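Local atomic coordinates of DisA protein (Sorangium cellulosum, PDB entry 6CCA), a protein that probably transfers methyl groups to a carbon of polyketide intermediates, serving as the gem-dimethylating carbon methyltransferase of the disorazol assembly line. Residues A[65-73]-A[108-117]; A[196-204]-A[392-403]. One frame throughout, in Å; residues are numbered along the deposited sequence.

Contact 1: A[65-73]-A[108-117]; sequences SEDLLLCIF and LLAILEGAGY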
ATOM      1  N   SER A  65     -18.490  -3.757   1.047  1.00 14.48           N
ATOM      2  CA  SER A  65     -17.935  -3.532  -0.273  1.00 15.66           C
ATOM      3  C   SER A  65     -18.617  -4.431  -1.309  1.00 15.00           C
ATOM      4  O   SER A  65     -18.871  -4.013  -2.412  1.00 13.81           O
ATOM      5  CB  SER A  65     -16.414  -3.767  -0.253  1.00 16.71           C
ATOM      6  OG  SER A  65     -15.776  -2.855   0.634  1.00 19.12           O
ATOM      7  N   GLU A  66     -18.891  -5.678  -0.947  1.00 15.25           N
ATOM      8  CA  GLU A  66     -19.582  -6.600  -1.827  1.00 16.29           C
ATOM      9  C   GLU A  66     -20.976  -6.089  -2.228  1.00 16.01           C
ATOM     10  O   GLU A  66     -21.330  -6.098  -3.405  1.00 16.78           O
ATOM     11  CB  GLU A  66     -19.730  -7.948  -1.114  1.00 17.33           C
ATOM     12  CG  GLU A  66     -18.409  -8.654  -0.957  1.00 18.63           C
ATOM     13  CD  GLU A  66     -18.477  -9.842  -0.008  1.00 22.64           C
ATOM     14  OE1 GLU A  66     -19.464 -10.038   0.710  1.00 21.59           O
ATOM     15  OE2 GLU A  66     -17.504 -10.581  -0.037  1.00 25.39           O
ATOM     16  N   ASP A  67     -21.746  -5.694  -1.210  1.00 15.33           N
ATOM     17  CA  ASP A  67     -23.077  -5.166  -1.390  1.00 17.03           C
ATOM     18  C   ASP A  67     -23.128  -3.858  -2.187  1.00 16.63           C
ATOM     19  O   ASP A  67     -23.922  -3.674  -3.086  1.00 16.55           O
ATOM     20  CB  ASP A  67     -23.688  -4.960  -0.043  1.00 17.30           C
ATOM     21  CG  ASP A  67     -23.896  -6.311   0.731  1.00 23.57           C
ATOM     22  OD1 ASP A  67     -23.657  -7.417   0.180  1.00 24.47           O
ATOM     23  OD2 ASP A  67     -24.140  -6.224   1.920  1.00 27.36           O
ATOM     24  N   LEU A  68     -22.175  -2.977  -1.890  1.00 17.02           N
ATOM     25  CA  LEU A  68     -22.007  -1.718  -2.606  1.00 15.28           C
ATOM     26  C   LEU A  68     -21.737  -1.987  -4.067  1.00 16.49           C
ATOM     27  O   LEU A  68     -22.249  -1.274  -4.933  1.00 15.57           O
ATOM     28  CB  LEU A  68     -20.807  -0.945  -1.953  1.00 15.95           C
ATOM     29  CG  LEU A  68     -20.681   0.532  -2.361  1.00 16.52           C
ATOM     30  CD1 LEU A  68     -21.912   1.409  -2.047  1.00 17.20           C
ATOM     31  CD2 LEU A  68     -19.388   1.050  -1.700  1.00 18.28           C
ATOM     32  N   LEU A  69     -20.853  -2.960  -4.339  1.00 14.91           N
ATOM     33  CA  LEU A  69     -20.549  -3.323  -5.686  1.00 17.84           C
ATOM     34  C   LEU A  69     -21.803  -3.822  -6.434  1.00 16.39           C
ATOM     35  O   LEU A  69     -22.032  -3.438  -7.573  1.00 17.27           O
ATOM     36  CB  LEU A  69     -19.436  -4.371  -5.713  1.00 17.45           C
ATOM     37  CG  LEU A  69     -19.062  -4.859  -7.088  1.00 17.28           C
ATOM     38  CD1 LEU A  69     -18.644  -3.765  -8.037  1.00 17.49           C
ATOM     39  CD2 LEU A  69     -17.939  -5.910  -6.984  1.00 17.94           C
ATOM     40  N   LEU A  70     -22.580  -4.674  -5.818  1.00 16.20           N
ATOM     41  CA  LEU A  70     -23.826  -5.100  -6.469  1.00 17.37           C
ATOM     42  C   LEU A  70     -24.692  -3.866  -6.822  1.00 17.49           C
ATOM     43  O   LEU A  70     -25.216  -3.741  -7.967  1.00 17.64           O
ATOM     44  CB  LEU A  70     -24.595  -6.039  -5.608  1.00 18.64           C
ATOM     45  CG  LEU A  70     -25.922  -6.575  -6.205  1.00 19.74           C
ATOM     46  CD1 LEU A  70     -25.787  -7.193  -7.589  1.00 23.04           C
ATOM     47  CD2 LEU A  70     -26.586  -7.574  -5.225  1.00 19.33           C
ATOM     48  N   CYS A  71     -24.798  -2.948  -5.862  1.00 17.40           N
ATOM     49  CA  CYS A  71     -25.516  -1.687  -6.060  1.00 17.67           C
ATOM     50  C   CYS A  71     -24.961  -0.892  -7.231  1.00 18.44           C
ATOM     51  O   CYS A  71     -25.759  -0.382  -8.043  1.00 19.19           O
ATOM     52  CB  CYS A  71     -25.582  -0.877  -4.778  1.00 20.11           C
ATOM     53  SG  CYS A  71     -26.867   0.410  -4.843  1.00 24.35           S
ATOM     54  N   ILE A  72     -23.636  -0.824  -7.410  1.00 16.50           N
ATOM     55  CA  ILE A  72     -23.073  -0.098  -8.546  1.00 19.02           C
ATOM     56  C   ILE A  72     -23.543  -0.696  -9.896  1.00 19.37           C
ATOM     57  O   ILE A  72     -24.033   0.002 -10.804  1.00 19.58           O
ATOM     58  CB  ILE A  72     -21.529  -0.144  -8.479  1.00 19.25           C
ATOM     59  CG1 ILE A  72     -21.066   0.764  -7.332  1.00 17.47           C
ATOM     60  CG2 ILE A  72     -20.915   0.240  -9.834  1.00 19.10           C
ATOM     61  CD1 ILE A  72     -19.644   0.549  -6.875  1.00 16.47           C
ATOM     62  N   PHE A  73     -23.426  -1.994 -10.032  1.00 19.96           N
ATOM     63  CA  PHE A  73     -24.011  -2.644 -11.238  1.00 20.61           C
ATOM     64  C   PHE A  73     -25.520  -2.345 -11.437  1.00 22.55           C
ATOM     65  O   PHE A  73     -25.955  -2.050 -12.585  1.00 26.09           O
ATOM     66  CB  PHE A  73     -23.746  -4.142 -11.218  1.00 21.61           C
ATOM     67  CG  PHE A  73     -22.341  -4.516 -11.611  1.00 22.80           C
ATOM     68  CD1 PHE A  73     -21.988  -4.625 -12.954  1.00 25.29           C
ATOM     69  CD2 PHE A  73     -21.405  -4.790 -10.656  1.00 22.63           C
ATOM     70  CE1 PHE A  73     -20.700  -4.990 -13.334  1.00 27.43           C
ATOM     71  CE2 PHE A  73     -20.113  -5.163 -11.008  1.00 25.28           C
ATOM     72  CZ  PHE A  73     -19.752  -5.282 -12.337  1.00 28.94           C
ATOM     73  N   LEU A 108     -14.154  -7.466 -10.425  1.00 19.13           N
ATOM     74  CA  LEU A 108     -15.441  -7.048  -9.787  1.00 19.80           C
ATOM     75  C   LEU A 108     -16.465  -8.207  -9.922  1.00 21.27           C
ATOM     76  O   LEU A 108     -17.186  -8.504  -8.977  1.00 19.24           O
ATOM     77  CB  LEU A 108     -16.001  -5.776 -10.393  1.00 20.60           C
ATOM     78  CG  LEU A 108     -15.119  -4.521 -10.231  1.00 23.37           C
ATOM     79  CD1 LEU A 108     -15.736  -3.326 -10.940  1.00 25.42           C
ATOM     80  CD2 LEU A 108     -14.763  -4.243  -8.746  1.00 21.91           C
ATOM     81  N   LEU A 109     -16.497  -8.860 -11.104  1.00 22.41           N
ATOM     82  CA  LEU A 109     -17.369 -10.049 -11.256  1.00 21.90           C
ATOM     83  C   LEU A 109     -17.036 -11.140 -10.271  1.00 19.34           C
ATOM     84  O   LEU A 109     -17.907 -11.722  -9.612  1.00 19.08           O
ATOM     85  CB  LEU A 109     -17.361 -10.518 -12.708  1.00 23.77           C
ATOM     86  CG  LEU A 109     -17.933  -9.531 -13.730  1.00 24.74           C
ATOM     87  CD1 LEU A 109     -17.807 -10.103 -15.148  1.00 26.73           C
ATOM     88  CD2 LEU A 109     -19.343  -9.014 -13.364  1.00 24.43           C
ATOM     89  N   ALA A 110     -15.727 -11.440 -10.072  1.00 20.52           N
ATOM     90  CA  ALA A 110     -15.330 -12.444  -9.103  1.00 20.94           C
ATOM     91  C   ALA A 110     -15.635 -12.057  -7.670  1.00 20.67           C
ATOM     92  O   ALA A 110     -15.926 -12.910  -6.846  1.00 19.11           O
ATOM     93  CB  ALA A 110     -13.822 -12.763  -9.217  1.00 26.37           C
ATOM     94  N   ILE A 111     -15.545 -10.757  -7.321  1.00 18.93           N
ATOM     95  CA  ILE A 111     -16.044 -10.319  -6.003  1.00 18.90           C
ATOM     96  C   ILE A 111     -17.532 -10.667  -5.815  1.00 18.19           C
ATOM     97  O   ILE A 111     -17.906 -11.225  -4.773  1.00 17.94           O
ATOM     98  CB  ILE A 111     -15.890  -8.790  -5.794  1.00 19.11           C
ATOM     99  CG1 ILE A 111     -14.393  -8.487  -5.686  1.00 20.17           C
ATOM    100  CG2 ILE A 111     -16.633  -8.404  -4.537  1.00 19.65           C
ATOM    101  CD1 ILE A 111     -13.991  -7.032  -5.531  1.00 19.00           C
ATOM    102  N   LEU A 112     -18.334 -10.357  -6.832  1.00 18.27           N
ATOM    103  CA  LEU A 112     -19.773 -10.741  -6.746  1.00 19.50           C
ATOM    104  C   LEU A 112     -19.983 -12.277  -6.653  1.00 18.64           C
ATOM    105  O   LEU A 112     -20.867 -12.793  -5.893  1.00 22.18           O
ATOM    106  CB  LEU A 112     -20.539 -10.135  -7.895  1.00 21.09           C
ATOM    107  CG  LEU A 112     -20.634  -8.600  -7.909  1.00 20.36           C
ATOM    108  CD1 LEU A 112     -21.385  -8.131  -9.145  1.00 23.45           C
ATOM    109  CD2 LEU A 112     -21.209  -8.138  -6.597  1.00 21.49           C
ATOM    110  N   GLU A 113     -19.185 -12.992  -7.379  1.00 20.87           N
ATOM    111  CA  GLU A 113     -19.212 -14.453  -7.329  1.00 25.18           C
ATOM    112  C   GLU A 113     -18.857 -14.956  -5.937  1.00 24.50           C
ATOM    113  O   GLU A 113     -19.544 -15.791  -5.360  1.00 24.58           O
ATOM    114  CB  GLU A 113     -18.285 -15.016  -8.401  1.00 27.82           C
ATOM    115  CG  GLU A 113     -18.313 -16.556  -8.448  1.00 33.64           C
ATOM    116  CD  GLU A 113     -17.146 -17.147  -9.213  1.00 41.64           C
ATOM    117  OE1 GLU A 113     -16.072 -16.510  -9.399  1.00 43.90           O
ATOM    118  OE2 GLU A 113     -17.322 -18.268  -9.660  1.00 41.52           O
ATOM    119  N   GLY A 114     -17.792 -14.418  -5.338  1.00 26.10           N
ATOM    120  CA  GLY A 114     -17.379 -14.828  -4.020  1.00 22.91           C
ATOM    121  C   GLY A 114     -18.341 -14.450  -2.932  1.00 27.12           C
ATOM    122  O   GLY A 114     -18.443 -15.141  -1.901  1.00 27.11           O
ATOM    123  N   ALA A 115     -19.134 -13.399  -3.175  1.00 25.56           N
ATOM    124  CA  ALA A 115     -20.154 -12.999  -2.257  1.00 25.44           C
ATOM    125  C   ALA A 115     -21.466 -13.829  -2.393  1.00 23.74           C
ATOM    126  O   ALA A 115     -22.395 -13.567  -1.646  1.00 25.62           O
ATOM    127  CB  ALA A 115     -20.481 -11.509  -2.484  1.00 23.61           C
ATOM    128  N   GLY A 116     -21.569 -14.715  -3.380  1.00 27.16           N
ATOM    129  CA  GLY A 116     -22.806 -15.475  -3.561  1.00 29.56           C
ATOM    130  C   GLY A 116     -23.879 -14.789  -4.396  1.00 30.50           C
ATOM    131  O   GLY A 116     -25.003 -15.280  -4.480  1.00 28.20           O
ATOM    132  N   TYR A 117     -23.554 -13.668  -5.070  1.00 29.46           N
ATOM    133  CA  TYR A 117     -24.514 -13.003  -5.928  1.00 22.96           C
ATOM    134  C   TYR A 117     -24.529 -13.470  -7.358  1.00 26.14           C
ATOM    135  O   TYR A 117     -25.565 -13.358  -8.025  1.00 27.09           O
ATOM    136  CB  TYR A 117     -24.256 -11.471  -5.904  1.00 22.85           C
ATOM    137  CG  TYR A 117     -24.521 -10.771  -4.570  1.00 22.37           C
ATOM    138  CD1 TYR A 117     -25.737 -10.895  -3.925  1.00 24.82           C
ATOM    139  CD2 TYR A 117     -23.579  -9.927  -3.974  1.00 22.35           C
ATOM    140  CE1 TYR A 117     -26.010 -10.271  -2.721  1.00 24.68           C
ATOM    141  CE2 TYR A 117     -23.842  -9.288  -2.779  1.00 21.76           C
ATOM    142  CZ  TYR A 117     -25.073  -9.449  -2.158  1.00 24.76           C
ATOM    143  OH  TYR A 117     -25.384  -8.852  -0.960  1.00 24.15           O
TER
HETATM  144  O   HOH W   1     -16.392 -11.756  -2.536  1.00 24.13           O
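Leu69 sets its CD2 methyl among Leu108, Ile111 and Leu112, and this is a tightly packed part of the contact. CD2 lies 3.7 Å from Ile111 CB and 3.9 Å from Leu112 CG, and it also approaches the carbonyl oxygen Leu108 O at 3.4 Å. Leu112 spreads its two methyls along the facing helix: CD2 nestles against the backbone at Glu66 O and Leu70 N, while CD1 reaches Phe73 CD2 at 3.7 Å. Beside this apolar core, Leu70, with CG trans to the backbone N (chi1 -179°), sends CD2 over the centre of the Tyr117 ring, a CH-pi contact of 3.6 Å to the centroid and 9° from the ring normal. That methyl covers one ring face, and the phenol is tied at its edge, where Tyr117 OH donates to Asp67 OD1 at 2.5 Å from above the carboxylate plane; Lys134 also bonds the hydroxyl.

Toward the more accessible end the contact turns looser and polar. Glu66 lays its extended chain along Ala115 CB, with CD at 3.6 Å, and its OE2, in a salt bridge with Arg63, accepts a hydrogen bond from a water that also donates to Ile111 O. Past Ala115, Gly116 with positive phi closes a Schellman motif. The axes of segments 65-73 and 108-114 pass 9.6 Å apart at a crossing angle of -121°; they lie on helices 55-75 and 102-114, a steeply crossed pair whose second member ends in a Schellman C-cap.

Contact 2: A[196-204]-A[392-403]; sequences ATADHFNEL and HSDGTSSWSIQN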
ATOM      1  N   ALA A 196      -6.917   4.246  13.506  1.00 16.52           N
ATOM      2  CA  ALA A 196      -6.153   3.328  14.312  1.00 16.05           C
ATOM      3  C   ALA A 196      -5.231   2.381  13.545  1.00 15.15           C
ATOM      4  O   ALA A 196      -4.040   2.256  13.912  1.00 16.08           O
ATOM      5  CB  ALA A 196      -7.042   2.522  15.218  1.00 17.62           C
ATOM      6  N   THR A 197      -5.741   1.705  12.540  1.00 14.94           N
ATOM      7  CA  THR A 197      -4.891   0.713  11.850  1.00 15.02           C
ATOM      8  C   THR A 197      -3.732   1.418  11.120  1.00 14.34           C
ATOM      9  O   THR A 197      -2.569   0.982  11.235  1.00 14.55           O
ATOM     10  CB  THR A 197      -5.700  -0.192  10.896  1.00 16.50           C
ATOM     11  OG1 THR A 197      -6.252   0.582   9.843  1.00 16.49           O
ATOM     12  CG2 THR A 197      -6.813  -0.951  11.659  1.00 17.95           C
ATOM     13  N   ALA A 198      -4.008   2.500  10.387  1.00 15.08           N
ATOM     14  CA  ALA A 198      -2.915   3.200   9.670  1.00 15.67           C
ATOM     15  C   ALA A 198      -1.838   3.690  10.703  1.00 17.47           C
ATOM     16  O   ALA A 198      -0.619   3.601  10.461  1.00 15.42           O
ATOM     17  CB  ALA A 198      -3.399   4.373   8.826  1.00 17.02           C
ATOM     18  N   ASP A 199      -2.306   4.266  11.809  1.00 15.02           N
ATOM     19  CA  ASP A 199      -1.374   4.807  12.785  1.00 15.88           C
ATOM     20  C   ASP A 199      -0.552   3.735  13.431  1.00 14.95           C
ATOM     21  O   ASP A 199       0.637   3.936  13.656  1.00 17.49           O
ATOM     22  CB  ASP A 199      -2.123   5.605  13.871  1.00 17.87           C
ATOM     23  CG  ASP A 199      -2.676   6.920  13.354  1.00 19.19           C
ATOM     24  OD1 ASP A 199      -2.258   7.397  12.284  1.00 20.23           O
ATOM     25  OD2 ASP A 199      -3.538   7.458  14.076  1.00 19.94           O
ATOM     26  N   HIS A 200      -1.110   2.558  13.640  1.00 15.07           N
ATOM     27  CA  HIS A 200      -0.356   1.449  14.228  1.00 14.64           C
ATOM     28  C   HIS A 200       0.861   1.110  13.343  1.00 14.60           C
ATOM     29  O   HIS A 200       2.022   1.009  13.799  1.00 15.73           O
ATOM     30  CB  HIS A 200      -1.245   0.231  14.362  1.00 16.13           C
ATOM     31  CG  HIS A 200      -0.499  -0.989  14.719  1.00 18.72           C
ATOM     32  ND1 HIS A 200      -0.330  -1.401  16.022  1.00 20.08           N
ATOM     33  CD2 HIS A 200       0.154  -1.889  13.952  1.00 19.72           C
ATOM     34  CE1 HIS A 200       0.373  -2.530  16.035  1.00 20.98           C
ATOM     35  NE2 HIS A 200       0.668  -2.847  14.791  1.00 19.06           N
ATOM     36  N   PHE A 201       0.605   0.926  12.075  1.00 14.12           N
ATOM     37  CA  PHE A 201       1.685   0.658  11.128  1.00 14.19           C
ATOM     38  C   PHE A 201       2.647   1.831  10.884  1.00 12.74           C
ATOM     39  O   PHE A 201       3.836   1.588  10.722  1.00 13.39           O
ATOM     40  CB  PHE A 201       1.193  -0.027   9.853  1.00 13.90           C
ATOM     41  CG  PHE A 201       0.599  -1.375  10.146  1.00 14.56           C
ATOM     42  CD1 PHE A 201       1.390  -2.470  10.369  1.00 14.57           C
ATOM     43  CD2 PHE A 201      -0.800  -1.513  10.250  1.00 13.34           C
ATOM     44  CE1 PHE A 201       0.796  -3.700  10.631  1.00 13.19           C
ATOM     45  CE2 PHE A 201      -1.369  -2.717  10.587  1.00 14.85           C
ATOM     46  CZ  PHE A 201      -0.537  -3.798  10.808  1.00 14.34           C
ATOM     47  N   ASN A 202       2.137   3.060  10.875  1.00 14.27           N
ATOM     48  CA  ASN A 202       2.992   4.266  10.766  1.00 14.46           C
ATOM     49  C   ASN A 202       3.990   4.308  11.919  1.00 14.99           C
ATOM     50  O   ASN A 202       5.205   4.589  11.761  1.00 15.00           O
ATOM     51  CB  ASN A 202       2.130   5.543  10.763  1.00 14.23           C
ATOM     52  CG  ASN A 202       1.323   5.738   9.490  1.00 16.26           C
ATOM     53  OD1 ASN A 202       1.630   5.180   8.446  1.00 18.20           O
ATOM     54  ND2 ASN A 202       0.340   6.632   9.560  1.00 17.81           N
ATOM     55  N   GLU A 203       3.511   3.929  13.090  1.00 15.20           N
ATOM     56  CA  GLU A 203       4.331   3.951  14.282  1.00 17.54           C
ATOM     57  C   GLU A 203       5.363   2.859  14.270  1.00 15.80           C
ATOM     58  O   GLU A 203       6.486   3.130  14.697  1.00 15.07           O
ATOM     59  CB  GLU A 203       3.495   3.940  15.572  1.00 17.89           C
ATOM     60  CG  GLU A 203       2.686   5.231  15.743  1.00 22.23           C
ATOM     61  CD  GLU A 203       3.525   6.506  15.965  1.00 28.08           C
ATOM     62  OE1 GLU A 203       4.691   6.459  16.414  1.00 31.08           O
ATOM     63  OE2 GLU A 203       3.011   7.589  15.620  1.00 34.29           O
ATOM     64  N   LEU A 204       5.020   1.690  13.697  1.00 15.48           N
ATOM     65  CA  LEU A 204       6.000   0.629  13.517  1.00 16.32           C
ATOM     66  C   LEU A 204       7.101   0.987  12.553  1.00 14.44           C
ATOM     67  O   LEU A 204       8.247   0.641  12.771  1.00 14.57           O
ATOM     68  CB  LEU A 204       5.366  -0.722  13.068  1.00 17.77           C
ATOM     69  CG  LEU A 204       4.657  -1.544  14.108  1.00 20.43           C
ATOM     70  CD1 LEU A 204       4.070  -2.757  13.411  1.00 19.09           C
ATOM     71  CD2 LEU A 204       5.690  -1.945  15.187  1.00 21.10           C
ATOM     72  N   HIS A 392       1.556 -10.259  14.205  1.00 18.14           N
ATOM     73  CA  HIS A 392       0.340  -9.662  14.724  1.00 17.97           C
ATOM     74  C   HIS A 392      -0.688 -10.712  14.994  1.00 20.33           C
ATOM     75  O   HIS A 392      -1.777 -10.737  14.411  1.00 18.84           O
ATOM     76  CB  HIS A 392      -0.217  -8.600  13.750  1.00 19.32           C
ATOM     77  CG  HIS A 392       0.632  -7.380  13.692  1.00 17.11           C
ATOM     78  ND1 HIS A 392       1.713  -7.302  12.853  1.00 18.54           N
ATOM     79  CD2 HIS A 392       0.605  -6.228  14.380  1.00 18.00           C
ATOM     80  CE1 HIS A 392       2.318  -6.144  13.035  1.00 18.57           C
ATOM     81  NE2 HIS A 392       1.660  -5.470  13.947  1.00 17.15           N
ATOM     82  N   SER A 393      -0.337 -11.635  15.894  1.00 21.89           N
ATOM     83  CA  SER A 393      -1.276 -12.763  16.171  1.00 24.03           C
ATOM     84  C   SER A 393      -1.496 -13.011  17.655  1.00 25.62           C
ATOM     85  O   SER A 393      -0.615 -12.763  18.493  1.00 24.83           O
ATOM     86  CB  SER A 393      -0.831 -14.052  15.439  1.00 30.52           C
ATOM     87  OG  SER A 393       0.479 -14.355  15.787  1.00 40.26           O
ATOM     88  N   ASP A 394      -2.727 -13.390  17.965  1.00 27.80           N
ATOM     89  CA  ASP A 394      -3.124 -13.632  19.340  1.00 35.62           C
ATOM     90  C   ASP A 394      -3.989 -14.892  19.329  1.00 39.43           C
ATOM     91  O   ASP A 394      -5.205 -14.827  19.008  1.00 32.25           O
ATOM     92  CB  ASP A 394      -3.962 -12.480  19.794  1.00 35.29           C
ATOM     93  CG  ASP A 394      -4.601 -12.710  21.151  1.00 42.52           C
ATOM     94  OD1 ASP A 394      -4.010 -13.436  21.958  1.00 38.56           O
ATOM     95  OD2 ASP A 394      -5.673 -12.127  21.443  1.00 36.78           O
ATOM     96  N   GLY A 395      -3.333 -16.026  19.593  1.00 42.39           N
ATOM     97  CA  GLY A 395      -3.966 -17.319  19.462  1.00 40.51           C
ATOM     98  C   GLY A 395      -4.408 -17.631  18.049  1.00 40.31           C
ATOM     99  O   GLY A 395      -3.581 -17.598  17.116  1.00 41.53           O
ATOM    100  N   THR A 396      -5.699 -17.890  17.850  1.00 38.87           N
ATOM    101  CA  THR A 396      -6.211 -18.141  16.515  1.00 40.57           C
ATOM    102  C   THR A 396      -6.479 -16.843  15.745  1.00 38.55           C
ATOM    103  O   THR A 396      -6.879 -16.920  14.613  1.00 41.24           O
ATOM    104  CB  THR A 396      -7.588 -18.869  16.476  1.00 42.15           C
ATOM    105  OG1 THR A 396      -8.488 -18.253  17.422  1.00 43.05           O
ATOM    106  CG2 THR A 396      -7.449 -20.396  16.697  1.00 47.90           C
ATOM    107  N   SER A 397      -6.331 -15.663  16.334  1.00 36.67           N
ATOM    108  CA  SER A 397      -6.636 -14.457  15.554  1.00 32.64           C
ATOM    109  C   SER A 397      -5.345 -13.847  15.090  1.00 27.17           C
ATOM    110  O   SER A 397      -4.351 -13.867  15.819  1.00 27.15           O
ATOM    111  CB  SER A 397      -7.377 -13.396  16.384  1.00 33.43           C
ATOM    112  OG  SER A 397      -8.697 -13.804  16.646  1.00 39.65           O
ATOM    113  N   SER A 398      -5.388 -13.225  13.918  1.00 23.91           N
ATOM    114  CA  SER A 398      -4.234 -12.505  13.471  1.00 22.07           C
ATOM    115  C   SER A 398      -4.650 -11.413  12.457  1.00 21.14           C
ATOM    116  O   SER A 398      -5.681 -11.545  11.772  1.00 20.28           O
ATOM    117  CB  SER A 398      -3.209 -13.471  12.857  1.00 28.30           C
ATOM    118  OG  SER A 398      -3.744 -13.905  11.647  1.00 34.08           O
ATOM    119  N   TRP A 399      -3.829 -10.359  12.409  1.00 19.14           N
ATOM    120  CA  TRP A 399      -4.058  -9.253  11.442  1.00 18.45           C
ATOM    121  C   TRP A 399      -3.292  -9.595  10.164  1.00 19.17           C
ATOM    122  O   TRP A 399      -2.053  -9.728  10.185  1.00 19.18           O
ATOM    123  CB  TRP A 399      -3.548  -7.933  12.004  1.00 17.36           C
ATOM    124  CG  TRP A 399      -4.095  -6.767  11.281  1.00 17.03           C
ATOM    125  CD1 TRP A 399      -3.513  -6.029  10.328  1.00 17.63           C
ATOM    126  CD2 TRP A 399      -5.387  -6.177  11.502  1.00 18.51           C
ATOM    127  NE1 TRP A 399      -4.357  -5.044   9.885  1.00 19.20           N
ATOM    128  CE2 TRP A 399      -5.511  -5.087  10.611  1.00 16.88           C
ATOM    129  CE3 TRP A 399      -6.445  -6.466  12.356  1.00 17.72           C
ATOM    130  CZ2 TRP A 399      -6.654  -4.310  10.556  1.00 18.18           C
ATOM    131  CZ3 TRP A 399      -7.557  -5.701  12.288  1.00 19.73           C
ATOM    132  CH2 TRP A 399      -7.658  -4.634  11.403  1.00 19.59           C
ATOM    133  N   SER A 400      -4.021  -9.786   9.100  1.00 18.99           N
ATOM    134  CA  SER A 400      -3.413 -10.097   7.818  1.00 21.92           C
ATOM    135  C   SER A 400      -3.578  -9.045   6.747  1.00 20.25           C
ATOM    136  O   SER A 400      -3.033  -9.219   5.656  1.00 22.33           O
ATOM    137  CB  SER A 400      -3.931 -11.431   7.266  1.00 23.94           C
ATOM    138  OG  SER A 400      -5.331 -11.355   7.122  1.00 27.70           O
ATOM    139  N   ILE A 401      -4.290  -7.970   7.025  1.00 16.98           N
ATOM    140  CA  ILE A 401      -4.633  -6.973   6.025  1.00 18.25           C
ATOM    141  C   ILE A 401      -3.446  -6.097   5.632  1.00 15.47           C
ATOM    142  O   ILE A 401      -3.379  -5.590   4.504  1.00 16.49           O
ATOM    143  CB  ILE A 401      -5.742  -6.030   6.615  1.00 22.55           C
ATOM    144  CG1 ILE A 401      -7.059  -6.770   6.624  1.00 29.32           C
ATOM    145  CG2 ILE A 401      -5.875  -4.741   5.803  1.00 28.73           C
ATOM    146  CD1 ILE A 401      -8.169  -5.952   7.295  1.00 29.03           C
ATOM    147  N   GLN A 402      -2.536  -5.934   6.546  1.00 13.83           N
ATOM    148  CA  GLN A 402      -1.402  -5.028   6.431  1.00 13.52           C
ATOM    149  C   GLN A 402      -0.282  -5.494   7.343  1.00 14.62           C
ATOM    150  O   GLN A 402      -0.480  -6.154   8.419  1.00 13.33           O
ATOM    151  CB  GLN A 402      -1.820  -3.639   6.886  1.00 12.82           C
ATOM    152  CG  GLN A 402      -0.859  -2.507   6.687  1.00 13.90           C
ATOM    153  CD  GLN A 402      -1.465  -1.140   6.911  1.00 14.47           C
ATOM    154  OE1 GLN A 402      -2.643  -0.987   7.229  1.00 17.22           O
ATOM    155  NE2 GLN A 402      -0.631  -0.129   6.807  1.00 15.67           N
ATOM    156  N   ASN A 403       0.927  -5.175   6.926  1.00 14.08           N
ATOM    157  CA  ASN A 403       2.106  -5.460   7.759  1.00 14.22           C
ATOM    158  C   ASN A 403       3.280  -4.536   7.494  1.00 15.63           C
ATOM    159  O   ASN A 403       3.340  -3.895   6.395  1.00 14.51           O
ATOM    160  CB  ASN A 403       2.499  -6.939   7.638  1.00 15.24           C
ATOM    161  CG  ASN A 403       3.185  -7.454   8.918  1.00 16.24           C
ATOM    162  OD1 ASN A 403       3.305  -6.730   9.919  1.00 15.57           O
ATOM    163  ND2 ASN A 403       3.640  -8.706   8.873  1.00 17.45           N
TER
HETATM  164  O   HOH W   2      -4.300   1.148   7.388  1.00 27.45           O
HETATM  165  O   HOH W   3      -0.013   2.719   7.708  1.00 15.02           O
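Two imidazoles meet nitrogen to nitrogen: His200 NE2 and His392 NE2 share a hydrogen bond of 2.9 Å at 163°, and either may donate. The rings meet rim to rim with planes 71° apart, neither lying over the face of the other. His200 places CG trans to its backbone N (chi1 170°), which carries the ring out toward the loop.

Phe201 occupies the middle of the interface. Gln402 CG lies over one face, 3.9 Å from the centroid, and the amide stacks nearly flat on the ring, with CD 3.4 Å from Phe201 CD2. His200 CD2 sits over the opposite face, so the phenyl is sandwiched, while its rim atom CZ approaches Trp399 CD1 at 3.8 Å. Farther along the indole, Thr197 CG2 touches Trp399 CZ2 at 3.5 Å.

Both ends of the Gln402 amide have polar partners: NE2 bonds Asn335 and donates to a water that lies within hydrogen-bonding distance of Ala198 O, while OE1 takes a proton from a second water near Thr197 OG1. The aromatic cluster of His200, Phe201, His392 and Trp399 seats helix 196-216 against the start of strand 402-409, which runs antiparallel to strand 330-337, consistent with the sheet of class I methyltransferases.

How the contacts relate
Both contacts are buried, but they lie in different parts of the chain: their centres are 26 Å apart, the nearest atoms are about 11 Å apart, and one closes before the other opens. Contact 1, about 23 Å from the chain centre, joins two helices through mainly aliphatic side chains with two aromatic rings, with polar groups toward one side. Contact 2, about 14 Å from the centre, joins a helix to a loop and the beginning of a sheet strand through aromatic rings, an amide and waters. It buries less surface, 368 against 553 Å². Helix 55-75 links the two regions: it carries segment 65-73, while its Phe58 touches Thr197 and Ile401 beside contact 2.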